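Local coordinates for protein catalase (PDB 2J2M) that breaks down hydrogen peroxide to water and oxygen at a heme iron, with a main-channel bottleneck that probably governs how substrates of different size react, at residues S22-A25 / P30-L33; R58-H63 / N244-A249; A280-F285 / K417-G422; N364-D369 / E384-Q389. One frame throughout, in Å; residues are numbered along the deposited sequence.

Contact 1: residues S22-A25 / P30-L33; sequences SRTA and PTLL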
loop_
_atom_site.group_PDB
_atom_site.type_symbol
_atom_site.label_atom_id
_atom_site.label_comp_id
_atom_site.label_asym_id
_atom_site.label_seq_id
_atom_site.Cartn_x
_atom_site.Cartn_y
_atom_site.Cartn_z
ATOM N N SER A 22 -22.544 1.977 -20.602
ATOM C CA SER A 22 -21.338 2.793 -20.709
ATOM C C SER A 22 -21.522 3.892 -21.755
ATOM O O SER A 22 -22.368 3.783 -22.640
ATOM C CB SER A 22 -20.139 1.926 -21.071
ATOM O OG SER A 22 -19.958 0.894 -20.118
ATOM N N ARG A 23 -20.738 4.963 -21.641
ATOM C CA ARG A 23 -20.709 5.976 -22.677
ATOM C C ARG A 23 -19.774 5.515 -23.793
ATOM O O ARG A 23 -18.593 5.289 -23.564
ATOM C CB ARG A 23 -20.275 7.334 -22.129
ATOM C CG ARG A 23 -20.364 8.392 -23.194
ATOM C CD ARG A 23 -20.189 9.814 -22.681
ATOM N NE ARG A 23 -20.711 10.735 -23.692
ATOM C CZ ARG A 23 -21.761 11.531 -23.532
ATOM N NH1 ARG A 23 -22.168 12.296 -24.544
ATOM N NH2 ARG A 23 -22.392 11.593 -22.365
ATOM N N THR A 24 -20.321 5.366 -24.994
ATOM C CA THR A 24 -19.564 4.803 -26.115
ATOM C C THR A 24 -19.538 5.721 -27.327
ATOM O O THR A 24 -20.389 6.611 -27.464
ATOM C CB THR A 24 -20.115 3.406 -26.542
ATOM O OG1 THR A 24 -21.532 3.492 -26.803
ATOM C CG2 THR A 24 -19.819 2.378 -25.455
ATOM N N ALA A 25 -18.557 5.505 -28.205
ATOM C CA ALA A 25 -18.396 6.347 -29.378
ATOM C C ALA A 25 -19.350 5.860 -30.472
ATOM O O ALA A 25 -18.937 5.321 -31.506
ATOM C CB ALA A 25 -16.950 6.327 -29.844
ATOM N N PRO A 30 -16.544 1.953 -29.614
ATOM C CA PRO A 30 -15.790 1.728 -28.379
ATOM C C PRO A 30 -16.097 2.724 -27.226
ATOM O O PRO A 30 -16.619 3.821 -27.444
ATOM C CB PRO A 30 -14.337 1.801 -28.842
ATOM C CG PRO A 30 -14.374 2.647 -30.032
ATOM C CD PRO A 30 -15.688 2.421 -30.717
ATOM N N THR A 31 -15.778 2.286 -26.011
ATOM C CA THR A 31 -16.045 2.996 -24.783
ATOM C C THR A 31 -15.123 4.212 -24.625
ATOM O O THR A 31 -13.959 4.193 -25.065
ATOM C CB THR A 31 -15.921 2.035 -23.602
ATOM O OG1 THR A 31 -16.865 0.969 -23.785
ATOM C CG2 THR A 31 -16.183 2.718 -22.240
ATOM N N LEU A 32 -15.661 5.265 -24.016
ATOM C CA LEU A 32 -14.926 6.515 -23.867
ATOM C C LEU A 32 -14.158 6.602 -22.547
ATOM O O LEU A 32 -14.671 6.226 -21.472
ATOM C CB LEU A 32 -15.878 7.714 -24.012
ATOM C CG LEU A 32 -16.528 7.883 -25.385
ATOM C CD1 LEU A 32 -17.371 9.181 -25.413
ATOM C CD2 LEU A 32 -15.481 7.866 -26.497
ATOM N N LEU A 33 -12.932 7.103 -22.638
ATOM C CA LEU A 33 -12.136 7.382 -21.446
ATOM C C LEU A 33 -12.855 8.371 -20.530
ATOM O O LEU A 33 -12.628 8.366 -19.330
ATOM C CB LEU A 33 -10.748 7.927 -21.810
ATOM C CG LEU A 33 -9.733 8.031 -20.662
ATOM C CD1 LEU A 33 -9.440 6.661 -20.060
ATOM C CD2 LEU A 33 -8.450 8.646 -21.143
HETATM O O HOH W 1 -17.596 -0.225 -21.457
#
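The guanidinium of R23 has L32 CD1 at its edge, near its plane, and the aliphatic stem below it makes the firmer contact, CG to L32 CD1 at 3.8 Å. With CG anti to the backbone N (chi1 -175°) and the chain extended as far as NE, R23 runs past the leucine so that its charge ends on other subunits: NE bonds to H410 of the second subunit and NH1 to the backbone O of D401 of the fourth subunit. On the backbone side the two segments close a short hairpin-like pairing, with T24 and T31 forming a single beta bridge. L32 N donates to R23 O at 3.0 Å, and A25 N donates to P30 O at 2.7 Å. The leucine's other methyl, CD2, packs on A25 CB at 4.0 Å. Replacing L32 with an alanine would probably strip the R23 stem and the A25 methyl of their shared apolar cover and let the arginine chain shift. At the far end a water bridges the hydroxyls, 2.9 Å from S22 OG and 2.7 Å from T31 OG1, and S22 OG also bonds D138 of the second subunit. Two backbone bonds and the leucine packing thus shape the turn, while backbone, apolar and polar groups alike also bond or pack against neighbouring subunits, R23 and T24 pairing with a strand of the second.

Contact 2: residues R58-H63 / N244-A249; sequences RGFGAH and NDTFQA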
loop_
_atom_site.group_PDB
_atom_site.type_symbol
_atom_site.label_atom_id
_atom_site.label_comp_id
_atom_site.label_asym_id
_atom_site.label_seq_id
_atom_site.Cartn_x
_atom_site.Cartn_y
_atom_site.Cartn_z
ATOM N N ARG A 58 -9.967 -17.639 7.803
ATOM C CA ARG A 58 -11.376 -18.095 7.801
ATOM C C ARG A 58 -12.007 -17.888 9.183
ATOM O O ARG A 58 -11.529 -18.419 10.179
ATOM C CB ARG A 58 -11.473 -19.555 7.339
ATOM C CG ARG A 58 -12.810 -20.221 7.613
ATOM C CD ARG A 58 -13.977 -19.549 6.843
ATOM N NE ARG A 58 -14.535 -20.396 5.793
ATOM C CZ ARG A 58 -15.658 -20.132 5.128
ATOM N NH1 ARG A 58 -16.334 -19.020 5.372
ATOM N NH2 ARG A 58 -16.096 -20.981 4.204
ATOM N N GLY A 59 -13.066 -17.098 9.243
ATOM C CA GLY A 59 -13.685 -16.767 10.521
ATOM C C GLY A 59 -15.080 -16.145 10.513
ATOM O O GLY A 59 -15.640 -15.821 9.447
ATOM N N PHE A 60 -15.611 -15.953 11.731
ATOM C CA PHE A 60 -16.966 -15.488 11.967
ATOM C C PHE A 60 -17.005 -14.586 13.190
ATOM O O PHE A 60 -16.540 -14.973 14.268
ATOM C CB PHE A 60 -17.944 -16.671 12.185
ATOM C CG PHE A 60 -19.322 -16.233 12.681
ATOM C CD1 PHE A 60 -20.318 -15.862 11.774
ATOM C CD2 PHE A 60 -19.595 -16.147 14.065
ATOM C CE1 PHE A 60 -21.580 -15.442 12.213
ATOM C CE2 PHE A 60 -20.845 -15.708 14.533
ATOM C CZ PHE A 60 -21.849 -15.346 13.600
ATOM N N GLY A 61 -17.594 -13.406 13.030
ATOM C CA GLY A 61 -17.666 -12.428 14.104
ATOM C C GLY A 61 -19.065 -11.990 14.475
ATOM O O GLY A 61 -19.959 -11.892 13.609
ATOM N N ALA A 62 -19.250 -11.733 15.774
ATOM C CA ALA A 62 -20.528 -11.201 16.283
ATOM C C ALA A 62 -20.356 -10.279 17.465
ATOM O O ALA A 62 -19.331 -10.325 18.159
ATOM C CB ALA A 62 -21.496 -12.321 16.626
ATOM N N HIS A 63 -21.355 -9.426 17.664
ATOM C CA HIS A 63 -21.423 -8.506 18.792
ATOM C C HIS A 63 -22.165 -9.120 19.962
ATOM O O HIS A 63 -23.061 -9.951 19.783
ATOM C CB HIS A 63 -22.199 -7.255 18.415
ATOM C CG HIS A 63 -21.530 -6.421 17.384
ATOM N ND1 HIS A 63 -20.588 -5.473 17.701
ATOM C CD2 HIS A 63 -21.663 -6.393 16.041
ATOM C CE1 HIS A 63 -20.171 -4.884 16.595
ATOM N NE2 HIS A 63 -20.807 -5.428 15.573
ATOM N N ASN A 244 -22.517 -20.422 9.250
ATOM C CA ASN A 244 -23.941 -20.633 9.057
ATOM C C ASN A 244 -24.710 -20.903 10.362
ATOM O O ASN A 244 -25.673 -20.195 10.664
ATOM C CB ASN A 244 -24.143 -21.812 8.103
ATOM C CG ASN A 244 -25.485 -21.774 7.395
ATOM O OD1 ASN A 244 -26.261 -20.816 7.543
ATOM N ND2 ASN A 244 -25.758 -22.813 6.587
ATOM N N ASP A 245 -24.263 -21.912 11.121
ATOM C CA ASP A 245 -24.912 -22.340 12.362
ATOM C C ASP A 245 -24.880 -21.248 13.440
ATOM O O ASP A 245 -25.880 -21.020 14.116
ATOM C CB ASP A 245 -24.278 -23.652 12.894
ATOM C CG ASP A 245 -24.722 -23.991 14.322
ATOM O OD1 ASP A 245 -25.847 -24.472 14.509
ATOM O OD2 ASP A 245 -23.945 -23.775 15.273
ATOM N N THR A 246 -23.733 -20.575 13.587
ATOM C CA THR A 246 -23.593 -19.497 14.583
ATOM C C THR A 246 -24.380 -18.249 14.181
ATOM O O THR A 246 -24.963 -17.559 15.048
ATOM C CB THR A 246 -22.103 -19.103 14.870
ATOM O OG1 THR A 246 -21.297 -20.275 14.984
ATOM C CG2 THR A 246 -21.996 -18.334 16.170
ATOM N N PHE A 247 -24.380 -17.942 12.883
ATOM C CA PHE A 247 -25.225 -16.852 12.400
ATOM C C PHE A 247 -26.727 -17.100 12.629
ATOM O O PHE A 247 -27.427 -16.200 13.099
ATOM C CB PHE A 247 -24.973 -16.520 10.933
ATOM C CG PHE A 247 -25.644 -15.252 10.492
ATOM C CD1 PHE A 247 -27.005 -15.236 10.160
ATOM C CD2 PHE A 247 -24.928 -14.071 10.413
ATOM C CE1 PHE A 247 -27.630 -14.063 9.773
ATOM C CE2 PHE A 247 -25.549 -12.898 10.009
ATOM C CZ PHE A 247 -26.904 -12.894 9.693
ATOM N N GLN A 248 -27.210 -18.298 12.302
ATOM C CA GLN A 248 -28.626 -18.643 12.475
ATOM C C GLN A 248 -29.077 -18.636 13.948
ATOM O O GLN A 248 -30.133 -18.096 14.272
ATOM C CB GLN A 248 -28.944 -20.003 11.818
ATOM C CG GLN A 248 -28.944 -19.991 10.275
ATOM C CD GLN A 248 -29.695 -18.789 9.698
ATOM O OE1 GLN A 248 -29.112 -17.965 8.962
ATOM N NE2 GLN A 248 -30.981 -18.665 10.045
ATOM N N ALA A 249 -28.273 -19.235 14.825
ATOM C CA ALA A 249 -28.529 -19.235 16.263
ATOM C C ALA A 249 -28.729 -17.836 16.836
ATOM O O ALA A 249 -29.610 -17.630 17.654
ATOM C CB ALA A 249 -27.407 -19.951 17.006
#
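F60 reaches from a strand of the antiparallel beta-barrel of the catalase fold onto helix 241-251, which packs against strand 59-68. Its CB points toward the helix, and CG, set anti to the backbone N (chi1 170°), sends the ring against T246 and F247. Along one rim of the ring CD2 comes to 3.9 Å from T246 CG2, and CE2 closes to 3.3 Å of that same methyl, a tight fit. T246 CB sits over one face of the ring, 4.0 Å from its centroid and offset toward the rim, a CH-pi contact. At the tip, CZ lies 3.7 Å from F247 N, so the ring also presses on the helix backbone between the two residues. The hydroxyl of T246 takes no part in this: OG1 bonds to A242 O, one turn earlier in the same helix, which leaves its methyl branch for the phenylalanine. F60 also touches S243 of the helix and N302 of strand 292-302. The two aromatic residues cross at about a right angle, and the F60 side chain lies about 9 Å from a bound heme, in the buried part of the domain. On the other rim, CE1 of F60 rests 3.8 Å from F247 CB and arrives at the edge of the F247 ring, near its plane, where it is 4.0 Å from CD2.

Contact 3: residues A280-F285 / K417-G422; sequences ATKDWF and KTNNFG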
loop_
_atom_site.group_PDB
_atom_site.type_symbol
_atom_site.label_atom_id
_atom_site.label_comp_id
_atom_site.label_asym_id
_atom_site.label_seq_id
_atom_site.Cartn_x
_atom_site.Cartn_y
_atom_site.Cartn_z
ATOM N N ALA A 280 4.175 -22.400 27.046
ATOM C CA ALA A 280 2.897 -22.502 26.313
ATOM C C ALA A 280 2.517 -23.902 25.763
ATOM O O ALA A 280 1.389 -24.116 25.239
ATOM C CB ALA A 280 2.845 -21.470 25.211
ATOM N N THR A 281 3.454 -24.841 25.860
ATOM C CA THR A 281 3.167 -26.254 25.564
ATOM C C THR A 281 2.569 -26.952 26.772
ATOM O O THR A 281 2.284 -28.165 26.708
ATOM C CB THR A 281 4.420 -27.043 25.104
ATOM O OG1 THR A 281 5.458 -26.893 26.068
ATOM C CG2 THR A 281 4.943 -26.556 23.733
ATOM N N LYS A 282 2.348 -26.192 27.853
ATOM C CA LYS A 282 1.885 -26.750 29.140
ATOM C C LYS A 282 0.504 -26.258 29.558
ATOM O O LYS A 282 0.192 -25.094 29.412
ATOM C CB LYS A 282 2.897 -26.459 30.267
ATOM C CG LYS A 282 4.292 -27.076 30.039
ATOM C CD LYS A 282 4.231 -28.612 29.908
ATOM C CE LYS A 282 5.604 -29.266 29.724
ATOM N NZ LYS A 282 6.323 -28.843 28.473
ATOM N N ASP A 283 -0.307 -27.175 30.076
ATOM C CA ASP A 283 -1.638 -26.877 30.599
ATOM C C ASP A 283 -1.611 -26.779 32.129
ATOM O O ASP A 283 -0.660 -27.262 32.776
ATOM C CB ASP A 283 -2.651 -27.936 30.155
ATOM C CG ASP A 283 -4.087 -27.482 30.317
ATOM O OD1 ASP A 283 -4.320 -26.334 30.771
ATOM O OD2 ASP A 283 -5.009 -28.254 29.981
ATOM N N TRP A 284 -2.629 -26.104 32.680
ATOM C CA TRP A 284 -2.840 -26.006 34.124
ATOM C C TRP A 284 -4.111 -26.738 34.348
ATOM O O TRP A 284 -5.193 -26.186 34.108
ATOM C CB TRP A 284 -3.070 -24.575 34.601
ATOM C CG TRP A 284 -1.930 -23.647 34.521
ATOM C CD1 TRP A 284 -0.705 -23.867 33.947
ATOM C CD2 TRP A 284 -1.914 -22.309 35.005
ATOM N NE1 TRP A 284 0.079 -22.732 34.050
ATOM C CE2 TRP A 284 -0.637 -21.766 34.705
ATOM C CE3 TRP A 284 -2.841 -21.516 35.701
ATOM C CZ2 TRP A 284 -0.284 -20.461 35.049
ATOM C CZ3 TRP A 284 -2.487 -20.216 36.038
ATOM C CH2 TRP A 284 -1.221 -19.704 35.706
ATOM N N PHE A 285 -3.986 -27.978 34.790
ATOM C CA PHE A 285 -5.142 -28.835 34.985
ATOM C C PHE A 285 -6.054 -28.235 36.046
ATOM O O PHE A 285 -5.566 -27.688 37.030
ATOM C CB PHE A 285 -4.693 -30.245 35.365
ATOM C CG PHE A 285 -3.858 -30.926 34.311
ATOM C CD1 PHE A 285 -2.625 -31.483 34.636
ATOM C CD2 PHE A 285 -4.312 -31.038 32.992
ATOM C CE1 PHE A 285 -1.849 -32.167 33.660
ATOM C CE2 PHE A 285 -3.534 -31.691 32.016
ATOM C CZ PHE A 285 -2.301 -32.259 32.357
ATOM N N LYS A 417 13.425 -26.564 32.400
ATOM C CA LYS A 417 12.598 -27.778 32.423
ATOM C C LYS A 417 11.545 -27.828 31.330
ATOM O O LYS A 417 10.416 -27.314 31.463
ATOM C CB LYS A 417 12.056 -28.176 33.809
ATOM C CG LYS A 417 11.598 -27.092 34.721
ATOM C CD LYS A 417 10.956 -27.748 35.952
ATOM C CE LYS A 417 10.979 -26.805 37.162
ATOM N NZ LYS A 417 10.260 -27.341 38.358
ATOM N N THR A 418 11.949 -28.475 30.243
ATOM C CA THR A 418 11.159 -28.543 29.029
ATOM C C THR A 418 10.047 -29.539 29.156
ATOM O O THR A 418 8.946 -29.277 28.721
ATOM C CB THR A 418 12.043 -28.884 27.836
ATOM O OG1 THR A 418 12.817 -30.060 28.153
ATOM C CG2 THR A 418 12.969 -27.677 27.533
ATOM N N ASN A 419 10.338 -30.683 29.761
ATOM C CA ASN A 419 9.330 -31.714 29.992
ATOM C C ASN A 419 8.423 -31.863 28.755
ATOM O O ASN A 419 7.197 -31.647 28.820
ATOM C CB ASN A 419 8.535 -31.376 31.262
ATOM C CG ASN A 419 7.662 -32.513 31.729
ATOM O OD1 ASN A 419 7.583 -33.577 31.099
ATOM N ND2 ASN A 419 6.997 -32.298 32.845
ATOM N N ASN A 420 9.056 -32.218 27.637
ATOM C CA ASN A 420 8.400 -32.329 26.329
ATOM C C ASN A 420 7.346 -33.437 26.206
ATOM O O ASN A 420 6.450 -33.353 25.340
ATOM C CB ASN A 420 9.454 -32.519 25.217
ATOM C CG ASN A 420 10.228 -31.239 24.910
ATOM O OD1 ASN A 420 9.756 -30.127 25.159
ATOM N ND2 ASN A 420 11.416 -31.396 24.354
ATOM N N PHE A 421 7.460 -34.460 27.059
ATOM C CA PHE A 421 6.704 -35.716 26.913
ATOM C C PHE A 421 5.865 -36.074 28.146
ATOM O O PHE A 421 4.883 -36.819 28.051
ATOM C CB PHE A 421 7.665 -36.878 26.594
ATOM C CG PHE A 421 8.595 -36.602 25.436
ATOM C CD1 PHE A 421 8.117 -36.571 24.125
ATOM C CD2 PHE A 421 9.947 -36.371 25.658
ATOM C CE1 PHE A 421 8.962 -36.315 23.059
ATOM C CE2 PHE A 421 10.812 -36.094 24.590
ATOM C CZ PHE A 421 10.323 -36.072 23.289
ATOM N N GLY A 422 6.258 -35.532 29.296
ATOM C CA GLY A 422 5.678 -35.904 30.581
ATOM C C GLY A 422 4.243 -35.455 30.677
ATOM O O GLY A 422 3.354 -36.265 30.984
#
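K282 pushes its ammonium against the backbone of T418 and N419. NZ donates to T418 O at 2.7 Å, nearly along the C=O axis, and makes a weak bond to N419 O at 3.0 Å. The methylene just before it packs on the asparagine, CE to N419 CB at 3.9 Å. Bends at chi2 and chi4 (-59° and -62°) in the lysine chain bring NZ near T281 OG1, where it adds a weak bond of 3.2 Å. Its charged partner on that side is D279, whose OD2 forms a salt bridge with NZ while its OD1 bonds T281 OG1. A second shell fixes the acceptors. N419 ND2 holds D274 O, and N419 OD1 makes a weak bond of 3.0 Å to G422 N, the first residue of helix 422-430, for which F421 is the N-cap. Nearby, D283 N bonds to Q423 OE1 of the same helix. A methionine in place of K282 would probably leave the carbonyls of T418 and N419 without their donor and D279 without its positive mate. The contact thus joins a loop between two strands of the barrel to the approach of the C-terminal helices. The three N-H groups of this buried ammonium are divided among D279, T418 O and the weaker contacts to N419 O and T281 OG1, which is likely to favour the charged form.

Contact 4: residues N364-D369 / E384-Q389; sequences NNYQRD and EPNRYQ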
loop_
_atom_site.group_PDB
_atom_site.type_symbol
_atom_site.label_atom_id
_atom_site.label_comp_id
_atom_site.label_asym_id
_atom_site.label_seq_id
_atom_site.Cartn_x
_atom_site.Cartn_y
_atom_site.Cartn_z
ATOM N N ASN A 364 -6.927 10.416 23.239
ATOM C CA ASN A 364 -6.370 11.772 23.260
ATOM C C ASN A 364 -4.864 11.731 23.308
ATOM O O ASN A 364 -4.278 11.511 24.379
ATOM C CB ASN A 364 -6.886 12.563 24.471
ATOM C CG ASN A 364 -8.340 12.952 24.332
ATOM O OD1 ASN A 364 -8.704 13.693 23.410
ATOM N ND2 ASN A 364 -9.192 12.439 25.235
ATOM N N ASN A 365 -4.232 11.932 22.150
ATOM C CA ASN A 365 -2.768 11.946 22.097
ATOM C C ASN A 365 -2.156 12.801 20.997
ATOM O O ASN A 365 -2.847 13.523 20.280
ATOM C CB ASN A 365 -2.197 10.522 22.100
ATOM C CG ASN A 365 -2.656 9.685 20.925
ATOM O OD1 ASN A 365 -2.818 10.181 19.802
ATOM N ND2 ASN A 365 -2.838 8.390 21.172
ATOM N N TYR A 366 -0.840 12.673 20.871
ATOM C CA TYR A 366 -0.027 13.507 20.015
ATOM C C TYR A 366 0.389 12.821 18.712
ATOM O O TYR A 366 1.210 13.367 17.973
ATOM C CB TYR A 366 1.193 13.941 20.822
ATOM C CG TYR A 366 0.785 14.749 22.028
ATOM C CD1 TYR A 366 0.537 14.125 23.260
ATOM C CD2 TYR A 366 0.592 16.120 21.934
ATOM C CE1 TYR A 366 0.143 14.876 24.372
ATOM C CE2 TYR A 366 0.194 16.874 23.037
ATOM C CZ TYR A 366 -0.020 16.254 24.240
ATOM O OH TYR A 366 -0.426 16.982 25.303
ATOM N N GLN A 367 -0.171 11.634 18.440
ATOM C CA GLN A 367 0.046 10.933 17.180
ATOM C C GLN A 367 -0.718 11.640 16.053
ATOM O O GLN A 367 -1.822 12.173 16.270
ATOM C CB GLN A 367 -0.401 9.469 17.269
ATOM C CG GLN A 367 0.391 8.624 18.234
ATOM C CD GLN A 367 -0.094 7.184 18.272
ATOM O OE1 GLN A 367 -0.671 6.696 17.318
ATOM N NE2 GLN A 367 0.159 6.493 19.384
ATOM N N ARG A 368 -0.142 11.628 14.849
ATOM C CA ARG A 368 -0.678 12.416 13.747
ATOM C C ARG A 368 -0.513 11.715 12.408
ATOM O O ARG A 368 0.382 10.887 12.233
ATOM C CB ARG A 368 0.038 13.785 13.682
ATOM C CG ARG A 368 -0.305 14.780 14.849
ATOM C CD ARG A 368 -1.806 15.092 14.892
ATOM N NE ARG A 368 -2.164 16.098 15.873
ATOM C CZ ARG A 368 -2.402 15.863 17.167
ATOM N NH1 ARG A 368 -2.271 14.627 17.672
ATOM N NH2 ARG A 368 -2.745 16.874 17.973
ATOM N N ASP A 369 -1.364 12.099 11.452
ATOM C CA ASP A 369 -1.170 11.795 10.025
ATOM C C ASP A 369 -1.386 10.309 9.696
ATOM O O ASP A 369 -2.298 9.678 10.262
ATOM C CB ASP A 369 0.204 12.303 9.527
ATOM C CG ASP A 369 0.378 13.840 9.646
ATOM O OD1 ASP A 369 1.385 14.342 9.115
ATOM O OD2 ASP A 369 -0.458 14.566 10.231
ATOM N N GLU A 384 4.469 16.602 23.212
ATOM C CA GLU A 384 4.446 16.617 24.689
ATOM C C GLU A 384 5.853 16.332 25.236
ATOM O O GLU A 384 6.562 15.499 24.691
ATOM C CB GLU A 384 3.486 15.552 25.204
ATOM C CG GLU A 384 2.943 15.770 26.604
ATOM C CD GLU A 384 3.842 15.259 27.707
ATOM O OE1 GLU A 384 3.650 15.722 28.845
ATOM O OE2 GLU A 384 4.732 14.407 27.464
ATOM N N PRO A 385 6.284 17.032 26.296
ATOM C CA PRO A 385 5.639 18.125 27.034
ATOM C C PRO A 385 5.417 19.377 26.188
ATOM O O PRO A 385 6.085 19.589 25.174
ATOM C CB PRO A 385 6.612 18.400 28.195
ATOM C CG PRO A 385 7.921 17.967 27.687
ATOM C CD PRO A 385 7.613 16.727 26.856
ATOM N N ASN A 386 4.430 20.155 26.607
ATOM C CA ASN A 386 4.112 21.455 26.030
ATOM C C ASN A 386 3.650 22.379 27.174
ATOM O O ASN A 386 3.569 21.920 28.330
ATOM C CB ASN A 386 3.043 21.311 24.936
ATOM C CG ASN A 386 1.832 20.549 25.397
ATOM O OD1 ASN A 386 1.071 21.022 26.232
ATOM N ND2 ASN A 386 1.645 19.369 24.859
ATOM N N ARG A 387 3.358 23.645 26.850
ATOM C CA ARG A 387 3.004 24.680 27.834
ATOM C C ARG A 387 1.519 24.756 28.193
ATOM O O ARG A 387 1.123 25.468 29.125
ATOM C CB ARG A 387 3.455 26.069 27.346
ATOM C CG ARG A 387 2.763 26.567 26.081
ATOM C CD ARG A 387 3.239 27.978 25.692
ATOM N NE ARG A 387 4.619 28.029 25.196
ATOM C CZ ARG A 387 4.987 28.021 23.907
ATOM N NH1 ARG A 387 4.093 27.969 22.927
ATOM N NH2 ARG A 387 6.268 28.093 23.587
ATOM N N TYR A 388 0.694 24.040 27.448
ATOM C CA TYR A 388 -0.743 24.225 27.530
ATOM C C TYR A 388 -1.343 23.230 28.513
ATOM O O TYR A 388 -1.066 22.029 28.467
ATOM C CB TYR A 388 -1.353 24.107 26.136
ATOM C CG TYR A 388 -0.686 25.000 25.096
ATOM C CD1 TYR A 388 0.285 24.491 24.214
ATOM C CD2 TYR A 388 -1.028 26.347 24.985
ATOM C CE1 TYR A 388 0.902 25.305 23.242
ATOM C CE2 TYR A 388 -0.424 27.174 24.014
ATOM C CZ TYR A 388 0.537 26.636 23.159
ATOM O OH TYR A 388 1.122 27.445 22.236
ATOM N N GLN A 389 -2.149 23.746 29.428
ATOM C CA GLN A 389 -2.704 22.938 30.508
ATOM C C GLN A 389 -3.884 22.087 30.044
ATOM O O GLN A 389 -4.166 21.066 30.654
ATOM C CB GLN A 389 -3.133 23.823 31.698
ATOM C CG GLN A 389 -2.545 23.360 33.031
ATOM C CD GLN A 389 -3.466 23.634 34.219
ATOM O OE1 GLN A 389 -3.640 24.786 34.652
ATOM N NE2 GLN A 389 -4.058 22.563 34.757
#
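Y366 lays its ring against E384, and this is where the packing is tight: E384 CB sits 3.5 Å above the ring plane, offset toward the rim, with CE1 of Y366 its nearest ring atom at 3.5 Å. This is a CH-pi contact over one face. E384 CG follows alongside, 3.8 Å from Y366 OH, before the bend in the chain turns the carboxylate away to N19 and Q20 of the fourth subunit. The phenol oxygen is gripped from N386: ND2 donates to Y366 OH at 3.2 Å with an N-H...O angle of 157°, and the oxygen lies almost in the amide plane. The same ND2 also bonds Y383 O, while Y366 OH bonds P392 O, so both buried polar ends are shared. With chi1 at 52°, CG of N386 stands between the backbone N and the carbonyl carbon, which holds the amide over its own turn; OD1 takes Y388 N at 3.3 Å on a lone pair, an Asx turn. Beyond that turn lies the more exposed side, with R387 and Y388 partly exposed and Q389 exposed; here R387 lays CG over the centre of the Y388 ring, and its NH1 bonds Y388 OH at 3.1 Å. Both segments belong to the long irregular stretch between helix 330-346 and strand 403-404, with helices 142-149 and 160-169 of the third subunit close by: R387 is held by a salt bridge to D161 of the third subunit, and E384 N bonds D144 of that subunit.

In the fold
Contact 1 comes first along the chain, in the N-terminal arm before helix 36-45, and lies about 49 Å from the chain's centre. Contact 2 follows nearer the middle, where strand 59-68 of the antiparallel sheet meets helix 241-251; the centres of contacts 1 and 2 are about 44 Å apart. Contact 3 ties a loop between strands 257-265 and 292-302 to the start of helix 422-430. The centres of contacts 2 and 3 are about 33 Å apart, on opposite sides of the chain's centre. Contact 4 is nested inside the long loop that contact 3 closes. Contacts 1 and 4 both touch the fourth subunit, so the N-terminal arm and this long loop probably both help join the subunits.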